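Local coordinates for protein 4-oxalmesaconate hydratase (Pseudomonas putida, PDB 5CGZ) that catalyses the zinc-dependent hydration of 4-carboxy-2-hydroxymuconate, the enol of oxalomesaconic acid, to 4-carboxy-4-hydroxy-2-oxoadipate, the third step of gallate degradation, at residues A[12-17]-A[68-73]; A[64-69]-A[190-195]; A[92-97]-A[127-132]; A[97-102]-A[135-140]; A[157-160]-A[164-167]. All coordinates share one frame; numbering follows the deposited sequence.

Interaction 1 of 5, residues A[12-17]-A[68-73]; sequences ADFVWR and MAAAEI. With ZN (zinc ion), chain C.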
# COMPACT_ATOMS: atom_id res chain seq x y z
N ALA A 12 2.97 -1.57 -31.44
CA ALA A 12 3.65 -0.27 -31.28
C ALA A 12 4.31 -0.07 -29.90
O ALA A 12 5.21 0.75 -29.74
CB ALA A 12 2.67 0.87 -31.54
N ASP A 13 3.86 -0.84 -28.92
CA ASP A 13 4.30 -0.60 -27.55
C ASP A 13 5.80 -0.68 -27.34
O ASP A 13 6.36 0.14 -26.62
CB ASP A 13 3.59 -1.58 -26.61
CG ASP A 13 2.18 -1.14 -26.30
OD1 ASP A 13 1.23 -1.91 -26.55
OD2 ASP A 13 2.03 -0.00 -25.79
N PHE A 14 6.48 -1.63 -27.97
CA PHE A 14 7.91 -1.76 -27.72
C PHE A 14 8.65 -0.54 -28.26
O PHE A 14 9.73 -0.21 -27.79
CB PHE A 14 8.49 -3.06 -28.32
CG PHE A 14 8.65 -3.06 -29.82
CD1 PHE A 14 7.61 -3.48 -30.65
CD2 PHE A 14 9.85 -2.67 -30.41
CE1 PHE A 14 7.76 -3.50 -32.04
CE2 PHE A 14 10.01 -2.68 -31.80
CZ PHE A 14 8.96 -3.10 -32.62
N VAL A 15 8.06 0.16 -29.23
CA VAL A 15 8.71 1.34 -29.80
C VAL A 15 8.62 2.52 -28.82
O VAL A 15 9.64 3.11 -28.49
CB VAL A 15 8.11 1.73 -31.17
CG1 VAL A 15 8.74 3.02 -31.70
CG2 VAL A 15 8.30 0.60 -32.18
N TRP A 16 7.42 2.84 -28.35
CA TRP A 16 7.26 3.95 -27.40
C TRP A 16 8.03 3.72 -26.10
O TRP A 16 8.64 4.65 -25.56
CB TRP A 16 5.79 4.18 -27.03
CG TRP A 16 4.81 4.28 -28.16
CD1 TRP A 16 3.72 3.48 -28.37
CD2 TRP A 16 4.79 5.27 -29.20
NE1 TRP A 16 3.04 3.89 -29.49
CE2 TRP A 16 3.67 4.99 -30.02
CE3 TRP A 16 5.60 6.36 -29.52
CZ2 TRP A 16 3.35 5.75 -31.14
CZ3 TRP A 16 5.28 7.12 -30.64
CH2 TRP A 16 4.17 6.81 -31.43
N ARG A 17 7.98 2.49 -25.60
CA ARG A 17 8.33 2.21 -24.21
C ARG A 17 9.67 1.51 -24.01
O ARG A 17 10.20 1.52 -22.90
CB ARG A 17 7.23 1.34 -23.57
CG ARG A 17 5.85 1.89 -23.82
CD ARG A 17 4.71 1.18 -23.10
NE ARG A 17 3.50 1.58 -23.80
CZ ARG A 17 2.96 2.79 -23.70
NH1 ARG A 17 3.49 3.69 -22.87
NH2 ARG A 17 1.89 3.10 -24.41
N MET A 68 8.23 -3.94 -38.11
CA MET A 68 9.43 -4.48 -38.74
C MET A 68 10.42 -3.37 -39.09
O MET A 68 11.62 -3.55 -38.92
CB MET A 68 9.07 -5.28 -39.98
CG MET A 68 8.54 -6.66 -39.66
SD MET A 68 7.86 -7.45 -41.13
CE MET A 68 7.68 -9.14 -40.55
N ALA A 69 9.91 -2.24 -39.55
CA ALA A 69 10.77 -1.10 -39.86
C ALA A 69 11.44 -0.57 -38.59
O ALA A 69 12.64 -0.30 -38.57
CB ALA A 69 9.99 0.01 -40.56
N ALA A 70 10.65 -0.43 -37.52
CA ALA A 70 11.19 0.06 -36.25
C ALA A 70 12.23 -0.90 -35.68
O ALA A 70 13.30 -0.48 -35.21
CB ALA A 70 10.06 0.28 -35.23
N ALA A 71 11.92 -2.19 -35.71
CA ALA A 71 12.83 -3.21 -35.20
C ALA A 71 14.18 -3.15 -35.90
O ALA A 71 15.23 -3.30 -35.27
CB ALA A 71 12.22 -4.60 -35.33
N GLU A 72 14.14 -2.95 -37.22
CA GLU A 72 15.35 -2.88 -38.04
C GLU A 72 16.22 -1.71 -37.59
O GLU A 72 17.42 -1.86 -37.39
CB GLU A 72 14.99 -2.74 -39.53
CG GLU A 72 16.11 -3.05 -40.52
CD GLU A 72 16.88 -1.82 -40.98
OE1 GLU A 72 16.40 -0.68 -40.76
OE2 GLU A 72 17.97 -1.98 -41.58
N ILE A 73 15.59 -0.55 -37.42
CA ILE A 73 16.28 0.65 -36.94
C ILE A 73 16.89 0.46 -35.55
O ILE A 73 18.02 0.88 -35.30
CB ILE A 73 15.31 1.85 -36.90
CG1 ILE A 73 14.92 2.28 -38.32
CG2 ILE A 73 15.93 3.01 -36.10
CD1 ILE A 73 13.82 3.31 -38.38
ZN ZN C . -0.60 -1.22 -26.13
O HOH W 1 -0.59 1.26 -26.28
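The first turn of helix 13-27, carrying Val15, approaches helix 56-74 at Ala70, the axes of the two short pieces crossing at 42°. Their closest approach is 10.4 Å, and the CA atoms of Val15 and Ala70 lie 7.0 Å apart. Two side chains on one turn meet two alanines on the other. Val15 presses its CG2 methyl onto CB of Ala70 at 3.5 Å, the tightest touch here. Its CG1 stands anti to the backbone N (chi1 176°), which puts CG2 on the N side and also over one face of the Phe14 ring, offset toward its rim. The Phe14 ring leads with its far corner: CZ reaches CB of Ala70 obliquely at 4.4 Å, and the backbone N of Ala71 lies near the ring plane at its edge. Both helices belong to the Rossmann-like core of the MshB deacetylase family, and helix 13-27 directly follows strand 3-8, whose Val6 touches Phe14. From the same helical turn Asp13 turns to the metal, with OD1 on the zinc ion at 2.0 Å; His10, Glu44 and His123 complete the protein ligands, and a water lies 2.5 Å from the zinc. The other oxygen of Asp13, OD2, accepts a nearly straight bond from Arg17 NE (2.9 Å) on the anti side, 27° out of the carboxylate plane. This salt bridge, with a weak second bond from NH2, should restrain rotation of the carboxylate. Arg17 is itself steadied by Tyr199 and by the carbonyl of Glu158.

Interaction 2 of 5, residues A[64-69]-A[190-195]; sequences REEAMA and AGQEHL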
# COMPACT_ATOMS: atom_id res chain seq x y z
N ARG A 64 2.19 -4.36 -38.91
CA ARG A 64 3.31 -5.29 -39.06
C ARG A 64 4.49 -4.61 -39.76
O ARG A 64 5.64 -4.75 -39.34
CB ARG A 64 2.88 -6.54 -39.85
CG ARG A 64 3.93 -7.66 -39.92
CD ARG A 64 3.49 -8.83 -40.86
NE ARG A 64 2.28 -9.53 -40.42
CZ ARG A 64 1.07 -9.43 -40.99
NH1 ARG A 64 0.89 -8.64 -42.04
NH2 ARG A 64 0.04 -10.12 -40.51
N GLU A 65 4.21 -3.86 -40.81
CA GLU A 65 5.28 -3.22 -41.58
C GLU A 65 5.97 -2.15 -40.75
O GLU A 65 7.19 -2.00 -40.80
CB GLU A 65 4.74 -2.63 -42.88
CG GLU A 65 5.72 -2.69 -44.04
CD GLU A 65 6.08 -4.12 -44.44
OE1 GLU A 65 7.18 -4.32 -44.99
OE2 GLU A 65 5.26 -5.03 -44.21
N GLU A 66 5.19 -1.40 -39.97
CA GLU A 66 5.76 -0.39 -39.08
C GLU A 66 6.68 -1.02 -38.05
O GLU A 66 7.79 -0.53 -37.83
CB GLU A 66 4.65 0.39 -38.38
CG GLU A 66 3.87 1.30 -39.31
CD GLU A 66 2.74 2.01 -38.59
OE1 GLU A 66 2.41 1.60 -37.45
OE2 GLU A 66 2.20 2.99 -39.16
N ALA A 67 6.23 -2.10 -37.43
CA ALA A 67 6.99 -2.77 -36.38
C ALA A 67 8.30 -3.32 -36.93
O ALA A 67 9.36 -3.19 -36.31
CB ALA A 67 6.17 -3.87 -35.74
N MET A 68 8.23 -3.94 -38.11
CA MET A 68 9.43 -4.48 -38.74
C MET A 68 10.42 -3.37 -39.09
O MET A 68 11.62 -3.55 -38.92
CB MET A 68 9.07 -5.28 -39.98
CG MET A 68 8.54 -6.66 -39.66
SD MET A 68 7.86 -7.45 -41.13
CE MET A 68 7.68 -9.14 -40.55
N ALA A 69 9.91 -2.24 -39.55
CA ALA A 69 10.77 -1.10 -39.86
C ALA A 69 11.44 -0.57 -38.59
O ALA A 69 12.64 -0.30 -38.57
CB ALA A 69 9.99 0.01 -40.56
N ALA A 190 3.54 5.84 -38.14
CA ALA A 190 2.90 6.77 -39.06
C ALA A 190 1.63 7.41 -38.50
O ALA A 190 0.75 6.73 -37.96
CB ALA A 190 2.58 6.06 -40.37
N GLY A 191 1.55 8.73 -38.65
CA GLY A 191 0.36 9.49 -38.28
C GLY A 191 0.17 9.73 -36.79
O GLY A 191 -0.88 10.23 -36.37
N GLN A 192 1.18 9.40 -35.98
CA GLN A 192 1.02 9.50 -34.53
C GLN A 192 1.96 10.53 -33.90
O GLN A 192 2.48 10.33 -32.80
CB GLN A 192 1.20 8.11 -33.91
CG GLN A 192 0.24 7.09 -34.53
CD GLN A 192 0.33 5.70 -33.92
OE1 GLN A 192 0.05 5.51 -32.73
NE2 GLN A 192 0.69 4.71 -34.75
N GLU A 193 2.14 11.64 -34.61
CA GLU A 193 3.02 12.73 -34.20
C GLU A 193 2.81 13.23 -32.76
O GLU A 193 3.77 13.61 -32.09
CB GLU A 193 2.86 13.91 -35.16
CG GLU A 193 3.48 13.71 -36.55
CD GLU A 193 2.63 12.86 -37.50
OE1 GLU A 193 1.59 12.31 -37.07
OE2 GLU A 193 3.00 12.74 -38.68
N HIS A 194 1.56 13.24 -32.28
CA HIS A 194 1.30 13.66 -30.90
C HIS A 194 1.97 12.73 -29.91
O HIS A 194 2.49 13.17 -28.89
CB HIS A 194 -0.21 13.71 -30.61
CG HIS A 194 -0.89 14.91 -31.21
ND1 HIS A 194 -2.26 15.07 -31.18
CD2 HIS A 194 -0.39 15.99 -31.85
CE1 HIS A 194 -2.57 16.21 -31.78
NE2 HIS A 194 -1.46 16.78 -32.19
N LEU A 195 1.97 11.43 -30.22
CA LEU A 195 2.66 10.47 -29.39
C LEU A 195 4.18 10.57 -29.56
O LEU A 195 4.92 10.31 -28.60
CB LEU A 195 2.19 9.04 -29.69
CG LEU A 195 0.78 8.73 -29.20
CD1 LEU A 195 0.48 7.24 -29.39
CD2 LEU A 195 0.59 9.14 -27.73
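Glu66, midway along helix 56-74, faces the loop that leads into helix 193-212, with its CA 7.7 Å from that of Ala190; residues 190-192 are not helical, and the following helix begins at Glu193. The contact is carried almost wholly by one carboxylate. Glu66 has CG anti to its carbonyl carbon (chi1 -70°) and is stretched out beyond it, which carries the carboxylate across to the loop. OE2 lies 3.3 Å from the backbone N of Ala190, a weak hydrogen bond that is markedly bent, at 129°. The same oxygen also touches CB of Ala190 at 3.3 Å, so the alanine meets it with both its amide and its methyl. The stronger polar partner of the acid is Arg63, one turn back on its own helix, whose NE forms a salt bridge with OE1; the loop amide is therefore a secondary attachment for a carboxylate already held. Here a helix of the Rossmann-like core meets the entrance to the long helix 193-212, across a surface-lying seam, the centre of the contact about 15 Å from that of the chain. Gln192 occupies the N-cap position of that helix. Its side chain sets out from CA toward helix 56-74, but NE2 of Gln192 stays 4.5 Å from Glu66 OE1, a loose approach and no more than that. Gln192 packs against Trp16 of helix 13-27, about 9 Å from the zinc ion by side chain, while Met189, just before the loop segment, also touches the Glu66 side chain.

Interaction 3 of 5, residues A[92-97]-A[127-132]; sequences KDTLFR and MHLAQE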
# COMPACT_ATOMS: atom_id res chain seq x y z
N LYS A 92 -3.43 -21.87 -22.60
CA LYS A 92 -2.22 -22.63 -22.32
C LYS A 92 -1.29 -22.64 -23.52
O LYS A 92 -0.06 -22.56 -23.37
CB LYS A 92 -2.55 -24.07 -21.92
CG LYS A 92 -3.02 -24.20 -20.49
CD LYS A 92 -2.52 -25.48 -19.85
CE LYS A 92 -3.47 -26.64 -20.09
NZ LYS A 92 -3.01 -27.83 -19.31
N ASP A 93 -1.86 -22.69 -24.71
CA ASP A 93 -1.04 -22.73 -25.92
C ASP A 93 -0.26 -21.45 -26.17
O ASP A 93 0.89 -21.50 -26.62
CB ASP A 93 -1.91 -23.05 -27.12
CG ASP A 93 -1.60 -24.41 -27.68
OD1 ASP A 93 -2.04 -25.42 -27.07
OD2 ASP A 93 -0.87 -24.47 -28.69
N THR A 94 -0.88 -20.30 -25.91
CA THR A 94 -0.17 -19.03 -25.96
C THR A 94 1.01 -19.06 -25.01
O THR A 94 2.13 -18.70 -25.35
CB THR A 94 -1.06 -17.84 -25.57
OG1 THR A 94 -2.35 -17.99 -26.18
CG2 THR A 94 -0.42 -16.52 -26.01
N LEU A 95 0.72 -19.52 -23.79
CA LEU A 95 1.72 -19.62 -22.74
C LEU A 95 2.91 -20.49 -23.15
O LEU A 95 4.06 -20.09 -22.99
CB LEU A 95 1.07 -20.18 -21.46
CG LEU A 95 2.00 -20.30 -20.26
CD1 LEU A 95 2.41 -18.91 -19.77
CD2 LEU A 95 1.33 -21.08 -19.15
N PHE A 96 2.63 -21.67 -23.70
CA PHE A 96 3.70 -22.57 -24.15
C PHE A 96 4.47 -21.98 -25.35
O PHE A 96 5.69 -22.14 -25.45
CB PHE A 96 3.12 -23.95 -24.49
CG PHE A 96 2.60 -24.70 -23.29
CD1 PHE A 96 3.29 -24.69 -22.08
CD2 PHE A 96 1.42 -25.42 -23.36
CE1 PHE A 96 2.82 -25.39 -20.99
CE2 PHE A 96 0.94 -26.13 -22.26
CZ PHE A 96 1.64 -26.11 -21.07
N ARG A 97 3.76 -21.32 -26.26
CA ARG A 97 4.38 -20.60 -27.37
C ARG A 97 5.45 -19.65 -26.82
O ARG A 97 6.58 -19.61 -27.29
CB ARG A 97 3.35 -19.80 -28.18
CG ARG A 97 2.68 -20.53 -29.36
CD ARG A 97 2.75 -19.70 -30.67
NE ARG A 97 1.59 -18.82 -30.88
CZ ARG A 97 1.48 -17.94 -31.87
NH1 ARG A 97 0.38 -17.20 -31.96
NH2 ARG A 97 2.44 -17.77 -32.78
N MET A 127 2.13 -8.80 -19.55
CA MET A 127 3.16 -8.98 -18.53
C MET A 127 2.95 -10.28 -17.75
O MET A 127 3.92 -10.96 -17.40
CB MET A 127 3.21 -7.77 -17.58
CG MET A 127 4.13 -7.97 -16.37
SD MET A 127 5.86 -8.33 -16.77
CE MET A 127 6.65 -6.72 -16.56
N HIS A 128 1.69 -10.65 -17.50
CA HIS A 128 1.41 -11.92 -16.82
C HIS A 128 1.84 -13.11 -17.68
O HIS A 128 2.39 -14.09 -17.16
CB HIS A 128 -0.07 -12.04 -16.46
CG HIS A 128 -0.41 -11.40 -15.16
ND1 HIS A 128 -1.45 -10.50 -15.00
CD2 HIS A 128 0.17 -11.51 -13.94
CE1 HIS A 128 -1.50 -10.10 -13.75
NE2 HIS A 128 -0.53 -10.70 -13.08
N LEU A 129 1.61 -13.02 -19.00
CA LEU A 129 2.11 -14.03 -19.93
C LEU A 129 3.63 -14.11 -19.88
O LEU A 129 4.20 -15.20 -19.77
CB LEU A 129 1.67 -13.71 -21.36
CG LEU A 129 0.25 -14.17 -21.70
CD1 LEU A 129 -0.20 -13.57 -23.02
CD2 LEU A 129 0.21 -15.70 -21.74
N ALA A 130 4.28 -12.95 -19.95
CA ALA A 130 5.73 -12.88 -19.91
C ALA A 130 6.27 -13.53 -18.65
O ALA A 130 7.22 -14.31 -18.70
CB ALA A 130 6.20 -11.42 -20.01
N GLN A 131 5.66 -13.23 -17.50
CA GLN A 131 6.17 -13.76 -16.24
C GLN A 131 5.89 -15.25 -16.09
O GLN A 131 6.78 -16.00 -15.68
CB GLN A 131 5.59 -12.99 -15.06
CG GLN A 131 6.20 -11.61 -14.91
CD GLN A 131 5.77 -10.91 -13.63
OE1 GLN A 131 5.55 -11.54 -12.61
NE2 GLN A 131 5.68 -9.59 -13.69
N GLU A 132 4.67 -15.68 -16.41
CA GLU A 132 4.36 -17.09 -16.21
C GLU A 132 5.14 -17.95 -17.22
O GLU A 132 5.63 -19.02 -16.86
CB GLU A 132 2.85 -17.36 -16.31
CG GLU A 132 2.53 -18.79 -15.80
CD GLU A 132 1.05 -19.12 -15.75
OE1 GLU A 132 0.25 -18.38 -16.35
OE2 GLU A 132 0.69 -20.13 -15.09
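The carboxylate of Glu132 is gripped from outside the two segments, OE1 forming a salt bridge with Arg89 of a second subunit, while its aliphatic chain forms one wall of the contact with Leu95. Glu132 has CG anti to the backbone N (chi1 -167°) and runs out straight, crossing the Leu95 side chain at about a right angle. Both leucine methyls touch it: Leu95 CD1 reaches CB of Glu132 at 3.8 Å, and Leu95 CD2 sits 3.9 Å from the carboxylate carbon CD of Glu132. Leu95 CD1 also approaches the carbonyl oxygen of Leu129 at 4.1 Å and, more loosely, Leu129 CD2 at 4.4 Å. Thr94, the preceding residue, offers its CG2 methyl to Leu129 CD1 at 4.2 Å. The helices cross at -60° with their axes 9.5 Å apart, and the backbones come nearest at Leu95 and Leu129. They are helices 92-105 and 122-138 of the core, packed across each other. Leu95 extends the patch to Ala133 and Ile136 along helix 122-138, while Pro87 of the second subunit packs on Glu132, Phe96 and Lys92. No hydrogen bond joins the two segments, so they are held by methyl and methylene contacts; the one charged side chain among those that touch has its stem in this apolar seam and its acid end paired across the subunit boundary, tying the helix pair to hexamer assembly.

Interaction 4 of 5, residues A[97-102]-A[135-140]; sequences RLADVY and IIAQAE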
# COMPACT_ATOMS: atom_id res chain seq x y z
N ARG A 97 3.76 -21.32 -26.26
CA ARG A 97 4.38 -20.60 -27.37
C ARG A 97 5.45 -19.65 -26.82
O ARG A 97 6.58 -19.61 -27.29
CB ARG A 97 3.35 -19.80 -28.18
CG ARG A 97 2.68 -20.53 -29.36
CD ARG A 97 2.75 -19.70 -30.67
NE ARG A 97 1.59 -18.82 -30.88
CZ ARG A 97 1.48 -17.94 -31.87
NH1 ARG A 97 0.38 -17.20 -31.96
NH2 ARG A 97 2.44 -17.77 -32.78
N LEU A 98 5.06 -18.86 -25.82
CA LEU A 98 5.98 -17.88 -25.24
C LEU A 98 7.10 -18.56 -24.45
O LEU A 98 8.25 -18.12 -24.50
CB LEU A 98 5.21 -16.90 -24.35
CG LEU A 98 5.98 -15.65 -23.91
CD1 LEU A 98 6.64 -14.97 -25.12
CD2 LEU A 98 5.05 -14.66 -23.20
N ALA A 99 6.79 -19.63 -23.72
CA ALA A 99 7.83 -20.38 -23.02
C ALA A 99 8.87 -20.91 -24.00
O ALA A 99 10.06 -20.96 -23.67
CB ALA A 99 7.22 -21.52 -22.21
N ASP A 100 8.43 -21.31 -25.19
CA ASP A 100 9.36 -21.79 -26.21
C ASP A 100 10.26 -20.65 -26.71
O ASP A 100 11.44 -20.87 -27.00
CB ASP A 100 8.61 -22.42 -27.38
CG ASP A 100 7.90 -23.72 -26.99
OD1 ASP A 100 8.24 -24.31 -25.93
OD2 ASP A 100 7.00 -24.15 -27.74
N VAL A 101 9.72 -19.44 -26.81
CA VAL A 101 10.56 -18.29 -27.16
C VAL A 101 11.65 -18.12 -26.10
O VAL A 101 12.82 -17.91 -26.44
CB VAL A 101 9.74 -17.00 -27.30
CG1 VAL A 101 10.66 -15.79 -27.51
CG2 VAL A 101 8.76 -17.13 -28.46
N TYR A 102 11.28 -18.22 -24.83
CA TYR A 102 12.25 -18.12 -23.73
C TYR A 102 13.34 -19.18 -23.87
O TYR A 102 14.52 -18.88 -23.71
CB TYR A 102 11.56 -18.29 -22.37
CG TYR A 102 11.05 -17.02 -21.71
CD1 TYR A 102 11.88 -16.27 -20.88
CD2 TYR A 102 9.72 -16.62 -21.86
CE1 TYR A 102 11.40 -15.11 -20.24
CE2 TYR A 102 9.24 -15.47 -21.22
CZ TYR A 102 10.08 -14.72 -20.42
OH TYR A 102 9.61 -13.59 -19.79
N ILE A 135 8.56 -18.65 -15.97
CA ILE A 135 8.60 -19.68 -14.94
C ILE A 135 8.43 -21.08 -15.55
O ILE A 135 9.13 -22.02 -15.15
CB ILE A 135 7.54 -19.43 -13.86
CG1 ILE A 135 7.85 -18.13 -13.09
CG2 ILE A 135 7.45 -20.62 -12.91
CD1 ILE A 135 6.71 -17.60 -12.25
N ILE A 136 7.51 -21.23 -16.50
CA ILE A 136 7.36 -22.51 -17.20
C ILE A 136 8.70 -22.93 -17.81
O ILE A 136 9.11 -24.09 -17.69
CB ILE A 136 6.29 -22.46 -18.32
CG1 ILE A 136 4.92 -22.04 -17.76
CG2 ILE A 136 6.21 -23.82 -19.06
CD1 ILE A 136 4.45 -22.89 -16.60
N ALA A 137 9.38 -21.97 -18.42
CA ALA A 137 10.66 -22.24 -19.08
C ALA A 137 11.78 -22.60 -18.09
O ALA A 137 12.82 -23.14 -18.48
CB ALA A 137 11.07 -21.04 -19.93
N GLN A 138 11.56 -22.29 -16.82
CA GLN A 138 12.49 -22.71 -15.76
C GLN A 138 12.33 -24.18 -15.36
O GLN A 138 13.21 -24.76 -14.74
CB GLN A 138 12.30 -21.84 -14.51
CG GLN A 138 12.68 -20.37 -14.65
CD GLN A 138 12.34 -19.60 -13.38
OE1 GLN A 138 11.38 -19.94 -12.68
NE2 GLN A 138 13.12 -18.56 -13.07
N ALA A 139 11.18 -24.78 -15.69
CA ALA A 139 10.83 -26.09 -15.13
C ALA A 139 11.50 -27.24 -15.88
O ALA A 139 11.33 -27.39 -17.08
CB ALA A 139 9.32 -26.27 -15.14
N GLU A 140 12.25 -28.05 -15.15
CA GLU A 140 12.96 -29.17 -15.76
C GLU A 140 11.97 -30.23 -16.23
O GLU A 140 12.31 -31.13 -17.00
CB GLU A 140 14.00 -29.74 -14.79
CG GLU A 140 15.20 -28.79 -14.63
CD GLU A 140 16.26 -29.26 -13.65
OE1 GLU A 140 16.76 -28.42 -12.86
OE2 GLU A 140 16.60 -30.47 -13.66
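Ala137 sets its methyl against Tyr102 CB and the carbonyl of Ala99: its CB lies 3.7 Å from Tyr102 CB and 3.9 Å from Ala99 O. With CA atoms only 5.2 Å apart, Ala99 and Ala137 mark a close approach of the two backbones, allowed by the small side chains on both. Ala99 CB in turn meets Ile136, whose CG2 branch does the touching at 4.0 Å. That branch stands anti to the isoleucine N and beside its carbonyl carbon; CG1, at chi1 -58°, lies beside the N and anti to the carbonyl carbon, and carries the rest of the chain away from helix 92-105. Tyr102 touches with its CB, and Ala137 lies oblique to the ring. The tyrosine's chi1 of -90° and chi2 of -88° send the ring along helix 122-138 to Ala133 and Arg134, where OH makes a weak hydrogen bond to the carbonyl of Ala130. Arg103 NE, next in sequence, binds the carbonyl of Ala137 near the end of the helix. Tyr86 of a second subunit packs on Ile136. The arrangement is close helix-helix packing through alanines, between helices 92-105 and 122-138 of the Rossmann-like core of this family.

Interaction 5 of 5, residues A[157-160]-A[164-167]; sequences FEPH and QCEW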
# COMPACT_ATOMS: atom_id res chain seq x y z
N PHE A 157 8.24 -1.58 -18.34
CA PHE A 157 8.59 -0.27 -18.90
C PHE A 157 7.43 0.70 -18.65
O PHE A 157 6.38 0.31 -18.11
CB PHE A 157 8.97 -0.37 -20.40
CG PHE A 157 8.08 -1.27 -21.23
CD1 PHE A 157 6.69 -1.16 -21.17
CD2 PHE A 157 8.64 -2.19 -22.11
CE1 PHE A 157 5.88 -1.99 -21.96
CE2 PHE A 157 7.85 -3.01 -22.89
CZ PHE A 157 6.46 -2.92 -22.82
N GLU A 158 7.61 1.97 -19.03
CA GLU A 158 6.72 3.03 -18.56
C GLU A 158 5.35 3.04 -19.25
O GLU A 158 5.26 3.11 -20.48
CB GLU A 158 7.38 4.40 -18.75
CG GLU A 158 6.50 5.56 -18.23
CD GLU A 158 7.26 6.86 -18.02
OE1 GLU A 158 8.52 6.85 -18.04
OE2 GLU A 158 6.60 7.90 -17.82
N PRO A 159 4.27 2.96 -18.46
CA PRO A 159 2.94 3.09 -19.08
C PRO A 159 2.60 4.56 -19.37
O PRO A 159 3.29 5.47 -18.89
CB PRO A 159 1.99 2.49 -18.04
CG PRO A 159 2.72 2.52 -16.75
CD PRO A 159 4.20 2.62 -17.03
N HIS A 160 1.57 4.77 -20.17
CA HIS A 160 1.20 6.11 -20.61
C HIS A 160 0.87 7.00 -19.42
O HIS A 160 1.26 8.18 -19.39
CB HIS A 160 0.01 6.04 -21.57
CG HIS A 160 -0.23 7.31 -22.32
ND1 HIS A 160 0.66 7.78 -23.27
CD2 HIS A 160 -1.25 8.20 -22.28
CE1 HIS A 160 0.19 8.91 -23.78
NE2 HIS A 160 -0.96 9.18 -23.20
N GLN A 164 -1.37 6.52 -12.40
CA GLN A 164 -2.67 5.84 -12.40
C GLN A 164 -2.45 4.33 -12.42
O GLN A 164 -3.29 3.58 -11.95
CB GLN A 164 -3.55 6.26 -13.59
CG GLN A 164 -3.71 7.78 -13.79
CD GLN A 164 -4.15 8.50 -12.53
OE1 GLN A 164 -4.82 7.92 -11.67
NE2 GLN A 164 -3.77 9.78 -12.42
N CYS A 165 -1.31 3.90 -12.96
CA CYS A 165 -0.98 2.48 -13.01
C CYS A 165 -0.25 2.00 -11.76
O CYS A 165 0.14 0.84 -11.67
CB CYS A 165 -0.12 2.17 -14.24
SG CYS A 165 -0.99 2.47 -15.80
N GLU A 166 -0.04 2.90 -10.80
CA GLU A 166 0.73 2.58 -9.58
C GLU A 166 2.12 2.05 -9.92
O GLU A 166 2.64 1.13 -9.29
CB GLU A 166 -0.05 1.60 -8.71
CG GLU A 166 -1.36 2.19 -8.20
CD GLU A 166 -2.31 1.15 -7.62
OE1 GLU A 166 -1.84 0.26 -6.87
OE2 GLU A 166 -3.52 1.21 -7.92
N TRP A 167 2.73 2.66 -10.93
CA TRP A 167 4.03 2.25 -11.42
C TRP A 167 5.07 3.27 -10.94
O TRP A 167 4.83 4.48 -10.98
CB TRP A 167 3.98 2.16 -12.94
CG TRP A 167 5.27 1.86 -13.67
CD1 TRP A 167 5.71 0.63 -14.09
CD2 TRP A 167 6.24 2.81 -14.14
NE1 TRP A 167 6.90 0.76 -14.77
CE2 TRP A 167 7.24 2.08 -14.81
CE3 TRP A 167 6.35 4.20 -14.05
CZ2 TRP A 167 8.35 2.70 -15.40
CZ3 TRP A 167 7.46 4.82 -14.64
CH2 TRP A 167 8.44 4.07 -15.30
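Cys165 is the first residue of 164-167 to meet the other segment, its sulfur lying against the Pro159 ring: SG is 3.7 Å from CB and 3.8 Å from CG of the proline. Glu166 then turns the chain through a left-handed backbone conformation, and its carboxylate is salt-bridged to Lys116. Trp167 follows and carries most of the contact. With CG anti to the backbone N (chi1 175°), its indole is laid under the chain of 157-160, one face taking two C-H groups. Pro159 CD stands above the five-membered ring, 3.6 Å from its centroid and 12° off the normal; Glu158 CA sits over the six-membered ring, 3.9 Å from its centroid. The Glu158 stem crosses the indole at about a right angle, CB reaching Trp167 CH2 at 3.6 Å, and its carboxylate, inclined 30° to the ring, forms a salt bridge with Arg206. The indole NE1 is bonded to the carbonyl of Ala156. CH-pi contacts and a buried N-H together should hold this loop in place after strand 154-157, close to the metal site: the side chain of the neighbouring Phe157, packed on Arg17, comes within about 8 Å of the zinc ion.

From the N terminus, interaction 1 closes the first loop, bringing the start of helix 13-27 onto helix 56-74. The latter also starts interaction 2, whose long loop reaches the entrance of helix 193-212 and encloses interactions 3, 4 and 5. Interactions 3 and 4 join helices 92-105 and 122-138 at successive levels; their segments alternate along the chain, and both reach a second subunit. Interaction 5 is a short closure in the loop after strand 154-157. Interactions 1, 2 and 5 touch one another: Trp16 packs on Leu195, the Arg17 side chain joins interactions 1 and 5, and Leu195 meets His160. Interactions 3 and 4 form a separate pair, about 21 and 24 Å from interaction 1 between centres.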